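Side-chain contacts in separin (Saccharomyces cerevisiae, PDB 5U1T), which is the caspase-like cysteine protease that triggers chromosome segregation by cleaving the cohesin subunit MCD1/SCC1 at anaphase onset, and is inhibited by securin for most of the cell cycle: residues K1207-E1210 / E1211-W1215; N1192-N1195 / Q1196-S1199; V1532-K1535 / D1536-F1540; R1424-S1427 / K1428-M1432. All blocks are in the same frame, centred on the assembly; numbering follows the deposited sequence.

Interaction 1. Residues K1207-E1210 / E1211-W1215; sequences KTRE and ERKSW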
loop_
_atom_site.group_PDB
_atom_site.type_symbol
_atom_site.label_atom_id
_atom_site.label_comp_id
_atom_site.label_asym_id
_atom_site.label_seq_id
_atom_site.Cartn_x
_atom_site.Cartn_y
_atom_site.Cartn_z
ATOM N N LYS A 1207 -17.403 -56.041 1.109
ATOM C CA LYS A 1207 -17.982 -56.960 2.070
ATOM C C LYS A 1207 -18.234 -58.347 1.478
ATOM O O LYS A 1207 -17.894 -59.359 2.092
ATOM C CB LYS A 1207 -19.283 -56.376 2.625
ATOM C CG LYS A 1207 -19.163 -54.928 3.106
ATOM C CD LYS A 1207 -20.536 -54.348 3.454
ATOM C CE LYS A 1207 -20.448 -52.994 4.132
ATOM N NZ LYS A 1207 -21.710 -52.677 4.906
ATOM N N THR A 1208 -18.829 -58.404 0.291
ATOM C CA THR A 1208 -19.223 -59.694 -0.277
ATOM C C THR A 1208 -18.089 -60.388 -1.028
ATOM O O THR A 1208 -17.065 -59.766 -1.335
ATOM C CB THR A 1208 -20.412 -59.543 -1.238
ATOM O OG1 THR A 1208 -19.995 -58.824 -2.410
ATOM C CG2 THR A 1208 -21.541 -58.803 -0.561
ATOM N N ARG A 1209 -18.293 -61.673 -1.328
ATOM C CA ARG A 1209 -17.370 -62.456 -2.159
ATOM C C ARG A 1209 -17.180 -61.783 -3.527
ATOM O O ARG A 1209 -16.106 -61.852 -4.133
ATOM C CB ARG A 1209 -17.887 -63.896 -2.330
ATOM C CG ARG A 1209 -16.935 -64.858 -3.057
ATOM C CD ARG A 1209 -17.657 -66.140 -3.517
ATOM N NE ARG A 1209 -16.741 -67.183 -3.999
ATOM C CZ ARG A 1209 -16.309 -67.299 -5.259
ATOM N NH1 ARG A 1209 -16.708 -66.426 -6.183
ATOM N NH2 ARG A 1209 -15.474 -68.286 -5.599
ATOM N N GLU A 1210 -18.229 -61.103 -3.986
ATOM C CA GLU A 1210 -18.252 -60.504 -5.317
ATOM C C GLU A 1210 -17.423 -59.243 -5.383
ATOM O O GLU A 1210 -16.690 -59.018 -6.349
ATOM C CB GLU A 1210 -19.685 -60.190 -5.732
ATOM C CG GLU A 1210 -20.547 -61.425 -5.949
ATOM C CD GLU A 1210 -22.000 -61.081 -6.294
ATOM O OE1 GLU A 1210 -22.394 -59.891 -6.183
ATOM O OE2 GLU A 1210 -22.748 -62.011 -6.675
ATOM N N GLU A 1211 -17.553 -58.406 -4.365
ATOM C CA GLU A 1211 -16.778 -57.184 -4.319
ATOM C C GLU A 1211 -15.310 -57.519 -4.149
ATOM O O GLU A 1211 -14.446 -56.820 -4.652
ATOM C CB GLU A 1211 -17.269 -56.289 -3.194
ATOM C CG GLU A 1211 -18.615 -55.691 -3.495
ATOM C CD GLU A 1211 -19.515 -55.576 -2.278
ATOM O OE1 GLU A 1211 -20.518 -54.842 -2.384
ATOM O OE2 GLU A 1211 -19.229 -56.215 -1.238
ATOM N N ARG A 1212 -15.046 -58.606 -3.438
ATOM C CA ARG A 1212 -13.694 -59.116 -3.264
ATOM C C ARG A 1212 -13.026 -59.406 -4.607
ATOM O O ARG A 1212 -11.910 -58.959 -4.865
ATOM C CB ARG A 1212 -13.736 -60.379 -2.417
ATOM C CG ARG A 1212 -12.724 -60.437 -1.308
ATOM C CD ARG A 1212 -13.085 -61.574 -0.385
ATOM N NE ARG A 1212 -14.334 -61.253 0.292
ATOM C CZ ARG A 1212 -15.287 -62.129 0.587
ATOM N NH1 ARG A 1212 -15.144 -63.410 0.257
ATOM N NH2 ARG A 1212 -16.389 -61.710 1.210
ATOM N N LYS A 1213 -13.727 -60.148 -5.459
ATOM C CA LYS A 1213 -13.175 -60.573 -6.731
ATOM C C LYS A 1213 -13.022 -59.395 -7.680
ATOM O O LYS A 1213 -12.117 -59.385 -8.517
ATOM C CB LYS A 1213 -14.042 -61.679 -7.358
ATOM C CG LYS A 1213 -13.976 -63.021 -6.599
ATOM C CD LYS A 1213 -14.508 -64.202 -7.404
ATOM C CE LYS A 1213 -13.818 -65.507 -6.954
ATOM N NZ LYS A 1213 -14.175 -66.757 -7.733
ATOM N N SER A 1214 -13.877 -58.384 -7.541
ATOM C CA SER A 1214 -13.771 -57.211 -8.410
ATOM C C SER A 1214 -12.519 -56.398 -8.107
ATOM O O SER A 1214 -11.798 -55.997 -9.014
ATOM C CB SER A 1214 -15.007 -56.325 -8.290
ATOM O OG SER A 1214 -16.046 -56.799 -9.127
ATOM N N TRP A 1215 -12.265 -56.161 -6.829
ATOM C CA TRP A 1215 -11.078 -55.431 -6.396
ATOM C C TRP A 1215 -9.815 -56.159 -6.879
ATOM O O TRP A 1215 -8.801 -55.535 -7.181
ATOM C CB TRP A 1215 -11.108 -55.280 -4.867
ATOM C CG TRP A 1215 -9.996 -54.504 -4.218
ATOM C CD1 TRP A 1215 -9.993 -53.176 -3.924
ATOM C CD2 TRP A 1215 -8.751 -55.027 -3.724
ATOM N NE1 TRP A 1215 -8.816 -52.827 -3.305
ATOM C CE2 TRP A 1215 -8.037 -53.946 -3.169
ATOM C CE3 TRP A 1215 -8.169 -56.302 -3.707
ATOM C CZ2 TRP A 1215 -6.768 -54.099 -2.602
ATOM C CZ3 TRP A 1215 -6.904 -56.455 -3.149
ATOM C CH2 TRP A 1215 -6.221 -55.359 -2.600
#
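Two backbone N-H groups converge on OE2 of E1211, at the start of helix 1209-1237. T1208 N reaches E1211 OE2 at 2.7 Å in an almost straight bond lying nearly in line with the C-O bond of the carboxylate, whereas K1207 N, at 3.0 Å from E1211 OE2, comes in from above the carboxylate plane. A weaker bond from T1208 OG1 to the same oxygen adds a third link. In return T1208 OG1 accepts from E1211 N at 3.2 Å and, weakly, from E1210 N, which completes a capping box with T1208 as N-cap. A chi1 of 68° turns OG1 back over these first amides of the helix. R1212 closes the turn from another side. Its chain bends at chi3 (-67°), which lets the guanidinium run back alongside the backbone, where NH2 gives a bond of 2.9 Å to K1207 O in the plane of the group. One face of the same guanidinium rests on R1209 CA, 3.3 Å from its plane. This surface cap starts the helix whose W1215, one turn on, gives NE1 to T1197 O of helix 1180-1198 and packs on T1533; the chain of another protein lies against R1212 and W1215.

Interaction 2. Residues N1192-N1195 / Q1196-S1199; sequences NESN and QTTS
T1198 N stands well above the carbonyl plane of N1195, 58° out of it, and bonds at 2.9 Å from T1198 N to N1195 O, whereas S1199 OG lies within the carbonyl plane of Q1196, 3.1 Å from Q1196 O. S1199 N also bonds to Q1196 O, a second donor on one oxygen. Q1196 N likewise stands above the carbonyl plane of N1192. The bonds from Q1196 N to N1192 O and from T1197 N to E1193 O span four residues, while that from T1198 N to N1195 O spans three. With chi1 at 61°, OG1 of T1197 turns toward S1194 O, but that separation is too short to be trusted; the hydroxyl also has R1219 as a partner. The nearest atoms of the T1198 and C1497 side chains are about 4 Å apart, C1497 being the active-site residue by similarity. Helix 1209-1237 flanks this part of helix 1180-1198: R1219 bonds to S1194 OG, R1225 forms a salt bridge with E1193, and L1222 packs on S1194 and T1197. N1195 OD1 accepts from D1531 N in the loop before helix 1534-1548.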
loop_
_atom_site.group_PDB
_atom_site.type_symbol
_atom_site.label_atom_id
_atom_site.label_comp_id
_atom_site.label_asym_id
_atom_site.label_seq_id
_atom_site.Cartn_x
_atom_site.Cartn_y
_atom_site.Cartn_z
ATOM N N ASN A 1192 -2.593 -43.520 -10.057
ATOM C CA ASN A 1192 -3.711 -42.904 -9.344
ATOM C C ASN A 1192 -4.908 -43.848 -9.200
ATOM O O ASN A 1192 -5.705 -43.677 -8.300
ATOM C CB ASN A 1192 -4.143 -41.607 -10.039
ATOM C CG ASN A 1192 -3.076 -40.534 -9.969
ATOM O OD1 ASN A 1192 -2.400 -40.374 -8.948
ATOM N ND2 ASN A 1192 -2.909 -39.798 -11.057
ATOM N N GLU A 1193 -5.032 -44.847 -10.071
ATOM C CA GLU A 1193 -6.124 -45.812 -9.959
ATOM C C GLU A 1193 -5.820 -46.862 -8.905
ATOM O O GLU A 1193 -6.646 -47.138 -8.040
ATOM C CB GLU A 1193 -6.399 -46.505 -11.296
ATOM C CG GLU A 1193 -7.266 -45.707 -12.270
ATOM C CD GLU A 1193 -7.354 -46.360 -13.650
ATOM O OE1 GLU A 1193 -7.554 -47.598 -13.714
ATOM O OE2 GLU A 1193 -7.206 -45.647 -14.667
ATOM N N SER A 1194 -4.644 -47.473 -8.998
ATOM C CA SER A 1194 -4.205 -48.406 -7.973
ATOM C C SER A 1194 -4.169 -47.726 -6.594
ATOM O O SER A 1194 -4.571 -48.322 -5.597
ATOM C CB SER A 1194 -2.833 -48.984 -8.318
ATOM O OG SER A 1194 -2.390 -49.857 -7.291
ATOM N N ASN A 1195 -3.688 -46.487 -6.546
ATOM C CA ASN A 1195 -3.667 -45.733 -5.297
ATOM C C ASN A 1195 -5.062 -45.709 -4.705
ATOM O O ASN A 1195 -5.271 -46.039 -3.532
ATOM C CB ASN A 1195 -3.151 -44.317 -5.521
ATOM C CG ASN A 1195 -1.661 -44.204 -5.313
ATOM O OD1 ASN A 1195 -1.011 -45.170 -4.980
ATOM N ND2 ASN A 1195 -1.116 -43.020 -5.519
ATOM N N GLN A 1196 -6.009 -45.342 -5.561
ATOM C CA GLN A 1196 -7.431 -45.380 -5.267
ATOM C C GLN A 1196 -7.902 -46.714 -4.674
ATOM O O GLN A 1196 -8.603 -46.733 -3.658
ATOM C CB GLN A 1196 -8.202 -45.084 -6.542
ATOM C CG GLN A 1196 -9.630 -45.470 -6.487
ATOM C CD GLN A 1196 -10.451 -44.329 -5.991
ATOM O OE1 GLN A 1196 -10.254 -43.189 -6.436
ATOM N NE2 GLN A 1196 -11.358 -44.597 -5.043
ATOM N N THR A 1197 -7.518 -47.825 -5.299
ATOM C CA THR A 1197 -7.941 -49.161 -4.854
ATOM C C THR A 1197 -7.453 -49.456 -3.445
ATOM O O THR A 1197 -7.917 -50.377 -2.783
ATOM C CB THR A 1197 -7.409 -50.274 -5.781
ATOM O OG1 THR A 1197 -5.978 -50.249 -5.776
ATOM C CG2 THR A 1197 -7.920 -50.099 -7.203
ATOM N N THR A 1198 -6.512 -48.636 -3.002
ATOM C CA THR A 1198 -5.765 -48.888 -1.797
ATOM C C THR A 1198 -6.403 -48.218 -0.570
ATOM O O THR A 1198 -6.339 -48.759 0.537
ATOM C CB THR A 1198 -4.311 -48.433 -2.020
ATOM O OG1 THR A 1198 -3.483 -49.588 -2.219
ATOM C CG2 THR A 1198 -3.792 -47.576 -0.890
ATOM N N SER A 1199 -7.059 -47.076 -0.787
ATOM C CA SER A 1199 -7.632 -46.263 0.285
ATOM C C SER A 1199 -8.704 -46.968 1.115
ATOM O O SER A 1199 -9.621 -47.596 0.576
ATOM C CB SER A 1199 -8.233 -44.984 -0.295
ATOM O OG SER A 1199 -9.385 -45.294 -1.058
#

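Interaction 3. Residues V1532-K1535 / D1536-F1540; sequences VTDK and DIDKF
With chi1 at -68°, V1532 places CG2 between its backbone N and carbonyl carbon, facing I1537, whose own CG1 swings anti to the backbone N (chi1 -172°). The two branched chains cross at about a right angle and touch at V1532 CG2 and I1537 CG1, 3.7 Å apart. I1537 CG2 turns the other way and lies over the carbonyl oxygens of T1533 and D1534; I1537 N bonds to T1533 O at 3.2 Å. T1533 is the N-cap residue but caps nothing with its own hydroxyl: T1533 OG1 and D1536 N are each hydrogen-bonded to an acidic side chain of the chain of another protein. Two acidic groups come within 4.3 Å at D1534 OD2 and D1538 OD2, and each has a partner on helix 1423-1436, R1424 in a salt bridge to D1534 and T1425 OG1 hydrogen-bonded to D1538 OD2. That arginine, and the nearby helix start, would probably ease the crowding of negative charge. The nearest side-chain atoms of V1532 and C1497, the active-site residue by similarity, are about 4 Å apart. Helix 1534-1548 opens against helix 1423-1436, against helix 1209-1237, whose W1215 and R1219 touch T1533, and against the loop where H1576 and L1577 bond to D1536.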
loop_
_atom_site.group_PDB
_atom_site.type_symbol
_atom_site.label_atom_id
_atom_site.label_comp_id
_atom_site.label_asym_id
_atom_site.label_seq_id
_atom_site.Cartn_x
_atom_site.Cartn_y
_atom_site.Cartn_z
ATOM N N VAL A 1532 1.097 -49.184 -1.645
ATOM C CA VAL A 1532 1.238 -50.629 -1.724
ATOM C C VAL A 1532 0.287 -51.316 -0.742
ATOM O O VAL A 1532 -0.106 -50.715 0.245
ATOM C CB VAL A 1532 2.670 -51.041 -1.427
ATOM C CG1 VAL A 1532 3.573 -50.571 -2.535
ATOM C CG2 VAL A 1532 3.113 -50.446 -0.102
ATOM N N THR A 1533 -0.101 -52.554 -1.016
ATOM C CA THR A 1533 -1.063 -53.253 -0.166
ATOM C C THR A 1533 -0.348 -54.237 0.773
ATOM O O THR A 1533 0.709 -54.776 0.431
ATOM C CB THR A 1533 -2.123 -53.988 -1.007
ATOM O OG1 THR A 1533 -1.496 -55.003 -1.816
ATOM C CG2 THR A 1533 -2.871 -53.003 -1.898
ATOM N N ASP A 1534 -0.932 -54.490 1.943
ATOM C CA ASP A 1534 -0.130 -54.923 3.095
ATOM C C ASP A 1534 0.463 -56.332 3.017
ATOM O O ASP A 1534 1.642 -56.502 3.328
ATOM C CB ASP A 1534 -0.938 -54.739 4.407
ATOM C CG ASP A 1534 -1.876 -55.899 4.724
ATOM O OD1 ASP A 1534 -2.949 -56.016 4.097
ATOM O OD2 ASP A 1534 -1.567 -56.677 5.654
ATOM N N LYS A 1535 -0.301 -57.336 2.593
ATOM C CA LYS A 1535 0.262 -58.699 2.552
ATOM C C LYS A 1535 1.485 -58.801 1.641
ATOM O O LYS A 1535 2.500 -59.384 2.024
ATOM C CB LYS A 1535 -0.782 -59.730 2.104
ATOM C CG LYS A 1535 -1.902 -59.936 3.091
ATOM C CD LYS A 1535 -2.909 -60.948 2.599
ATOM C CE LYS A 1535 -3.611 -61.560 3.793
ATOM N NZ LYS A 1535 -2.596 -62.206 4.679
ATOM N N ASP A 1536 1.384 -58.229 0.444
ATOM C CA ASP A 1536 2.456 -58.309 -0.547
ATOM C C ASP A 1536 3.709 -57.541 -0.141
ATOM O O ASP A 1536 4.830 -58.018 -0.324
ATOM C CB ASP A 1536 1.954 -57.794 -1.890
ATOM C CG ASP A 1536 1.818 -58.877 -2.904
ATOM O OD1 ASP A 1536 1.947 -60.070 -2.534
ATOM O OD2 ASP A 1536 1.586 -58.532 -4.080
ATOM N N ILE A 1537 3.514 -56.342 0.399
ATOM C CA ILE A 1537 4.643 -55.482 0.718
ATOM C C ILE A 1537 5.390 -56.057 1.914
ATOM O O ILE A 1537 6.622 -55.984 1.981
ATOM C CB ILE A 1537 4.197 -54.017 0.997
ATOM C CG1 ILE A 1537 5.413 -53.095 1.140
ATOM C CG2 ILE A 1537 3.294 -53.929 2.229
ATOM C CD1 ILE A 1537 6.297 -53.057 -0.074
ATOM N N ASP A 1538 4.640 -56.654 2.839
ATOM C CA ASP A 1538 5.225 -57.277 4.014
ATOM C C ASP A 1538 5.961 -58.555 3.653
ATOM O O ASP A 1538 6.949 -58.887 4.303
ATOM C CB ASP A 1538 4.156 -57.556 5.060
ATOM C CG ASP A 1538 3.660 -56.295 5.720
ATOM O OD1 ASP A 1538 4.315 -55.237 5.552
ATOM O OD2 ASP A 1538 2.616 -56.362 6.410
ATOM N N LYS A 1539 5.481 -59.268 2.627
ATOM C CA LYS A 1539 6.252 -60.357 2.023
ATOM C C LYS A 1539 7.614 -59.791 1.608
ATOM O O LYS A 1539 8.653 -60.333 1.975
ATOM C CB LYS A 1539 5.537 -60.972 0.806
ATOM C CG LYS A 1539 4.504 -62.065 1.093
ATOM C CD LYS A 1539 4.286 -62.943 -0.159
ATOM C CE LYS A 1539 3.474 -64.221 0.120
ATOM N NZ LYS A 1539 2.049 -63.934 0.498
ATOM N N PHE A 1540 7.593 -58.680 0.877
ATOM C CA PHE A 1540 8.813 -58.049 0.390
ATOM C C PHE A 1540 9.720 -57.603 1.534
ATOM O O PHE A 1540 10.922 -57.844 1.511
ATOM C CB PHE A 1540 8.468 -56.858 -0.528
ATOM C CG PHE A 1540 9.648 -55.986 -0.872
ATOM C CD1 PHE A 1540 10.518 -56.344 -1.886
ATOM C CD2 PHE A 1540 9.889 -54.813 -0.177
ATOM C CE1 PHE A 1540 11.609 -55.551 -2.194
ATOM C CE2 PHE A 1540 10.973 -54.017 -0.479
ATOM C CZ PHE A 1540 11.831 -54.381 -1.485
#

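Interaction 4. Residues R1424-S1427 / K1428-M1432; sequences RTES and KFKGM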
loop_
_atom_site.group_PDB
_atom_site.type_symbol
_atom_site.label_atom_id
_atom_site.label_comp_id
_atom_site.label_asym_id
_atom_site.label_seq_id
_atom_site.Cartn_x
_atom_site.Cartn_y
_atom_site.Cartn_z
ATOM N N ARG A 1424 -2.352 -56.764 10.795
ATOM C CA ARG A 1424 -1.731 -58.013 10.328
ATOM C C ARG A 1424 -0.233 -57.808 10.163
ATOM O O ARG A 1424 0.575 -58.711 10.395
ATOM C CB ARG A 1424 -2.353 -58.463 9.000
ATOM C CG ARG A 1424 -2.166 -59.936 8.600
ATOM C CD ARG A 1424 -2.952 -60.223 7.305
ATOM N NE ARG A 1424 -4.144 -59.363 7.212
ATOM C CZ ARG A 1424 -4.354 -58.434 6.275
ATOM N NH1 ARG A 1424 -5.465 -57.697 6.293
ATOM N NH2 ARG A 1424 -3.462 -58.247 5.319
ATOM N N THR A 1425 0.120 -56.600 9.731
ATOM C CA THR A 1425 1.511 -56.196 9.623
ATOM C C THR A 1425 2.121 -56.229 11.012
ATOM O O THR A 1425 3.209 -56.776 11.211
ATOM C CB THR A 1425 1.664 -54.787 9.017
ATOM O OG1 THR A 1425 0.954 -54.718 7.778
ATOM C CG2 THR A 1425 3.131 -54.463 8.795
ATOM N N GLU A 1426 1.412 -55.649 11.975
ATOM C CA GLU A 1426 1.887 -55.688 13.346
ATOM C C GLU A 1426 2.118 -57.128 13.771
ATOM O O GLU A 1426 3.159 -57.429 14.331
ATOM C CB GLU A 1426 0.920 -55.009 14.301
ATOM C CG GLU A 1426 1.497 -54.881 15.707
ATOM C CD GLU A 1426 0.554 -54.193 16.685
ATOM O OE1 GLU A 1426 0.556 -52.944 16.761
ATOM O OE2 GLU A 1426 -0.195 -54.909 17.376
ATOM N N SER A 1427 1.170 -58.011 13.462
ATOM C CA SER A 1427 1.297 -59.433 13.810
ATOM C C SER A 1427 2.577 -60.049 13.276
ATOM O O SER A 1427 3.254 -60.795 13.989
ATOM C CB SER A 1427 0.109 -60.244 13.282
ATOM O OG SER A 1427 -1.130 -59.689 13.683
ATOM N N LYS A 1428 2.902 -59.743 12.023
ATOM C CA LYS A 1428 4.056 -60.350 11.372
ATOM C C LYS A 1428 5.381 -59.917 11.979
ATOM O O LYS A 1428 6.273 -60.739 12.164
ATOM C CB LYS A 1428 4.072 -60.036 9.873
ATOM C CG LYS A 1428 2.933 -60.683 9.108
ATOM C CD LYS A 1428 2.966 -60.332 7.639
ATOM C CE LYS A 1428 1.826 -61.016 6.895
ATOM N NZ LYS A 1428 1.825 -60.664 5.447
ATOM N N PHE A 1429 5.515 -58.638 12.296
ATOM C CA PHE A 1429 6.821 -58.111 12.678
ATOM C C PHE A 1429 7.002 -57.920 14.178
ATOM O O PHE A 1429 8.126 -57.695 14.638
ATOM C CB PHE A 1429 7.071 -56.795 11.948
ATOM C CG PHE A 1429 7.268 -56.969 10.478
ATOM C CD1 PHE A 1429 8.503 -57.355 9.974
ATOM C CD2 PHE A 1429 6.216 -56.785 9.597
ATOM C CE1 PHE A 1429 8.690 -57.529 8.613
ATOM C CE2 PHE A 1429 6.396 -56.961 8.226
ATOM C CZ PHE A 1429 7.635 -57.330 7.735
ATOM N N LYS A 1430 5.900 -58.021 14.923
ATOM C CA LYS A 1430 5.905 -57.915 16.384
ATOM C C LYS A 1430 7.064 -58.719 16.951
ATOM O O LYS A 1430 7.854 -58.214 17.746
ATOM C CB LYS A 1430 4.567 -58.403 16.961
ATOM C CG LYS A 1430 4.329 -58.075 18.424
ATOM C CD LYS A 1430 2.877 -58.348 18.864
ATOM C CE LYS A 1430 1.875 -57.479 18.094
ATOM N NZ LYS A 1430 0.635 -57.183 18.885
ATOM N N GLY A 1431 7.173 -59.960 16.482
ATOM C CA GLY A 1431 8.197 -60.895 16.913
ATOM C C GLY A 1431 9.636 -60.415 16.846
ATOM O O GLY A 1431 10.256 -60.205 17.888
ATOM N N MET A 1432 10.167 -60.248 15.633
ATOM C CA MET A 1432 11.575 -59.882 15.447
ATOM C C MET A 1432 11.948 -58.518 16.048
ATOM O O MET A 1432 13.034 -58.363 16.615
ATOM C CB MET A 1432 11.934 -59.900 13.956
ATOM C CG MET A 1432 13.252 -59.217 13.622
ATOM S SD MET A 1432 13.503 -59.018 11.849
ATOM C CE MET A 1432 14.020 -60.677 11.409
#
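K1428 N to R1424 O, F1429 N to T1425 O and K1430 N to E1426 O are successive alpha-helical bonds, and F1429 N adds a weak one to E1426 O. One turn links E1426 to K1430 through a salt bridge. Both chains leave the backbone with CG anti to N (chi1 -172° and -168°); E1426 then runs straight on, while K1430 bends at chi3 and crosses it at a slant, bringing NZ to 2.9 Å from E1426 OE2, above the carboxylate plane. The alkyl parts meet as well, with K1430 CE 3.5 Å from E1426 CG. A weak bond from N1417 ND2 reaches the other oxygen, E1426 OE1. T1425 and F1429 pair on the buried side: T1425 CG2 lies 3.9 Å from F1429 CD2, and T1425 O sits at the edge of the ring, near its plane. R1424 packs on K1535 of helix 1534-1548. The arrangement is that of a beta-alpha-beta crossover, in which helix 1423-1436 joins parallel strands 1412-1416 and 1444-1447 of the caspase-like protease fold; T1425 and F1429 face I1469 of strand 1465-1469, while the side chains of E1426 and K1430 lie by M1447 of strand 1444-1447.

In the fold
All four are local contacts along or at the ends of helices in the protease region, and they grade from surface to core. Interaction 1 is exposed, and polar capping does most of its work; interactions 2 and 4 are partly buried, mixing hydroxyls and charges with packing; interaction 3 is buried, with an apolar pair beside acidic groups. Interactions 3 and 4 lie on two helices that meet through R1424, T1425, D1534 and D1538, their centres about 12 Å apart. Interactions 1 and 2 meet through helices 1180-1198 and 1209-1237, and both touch interaction 3 at T1533. Interactions 2 and 3 both come within about 4 Å of the C1497 side chain, whereas interaction 1 lies away from it.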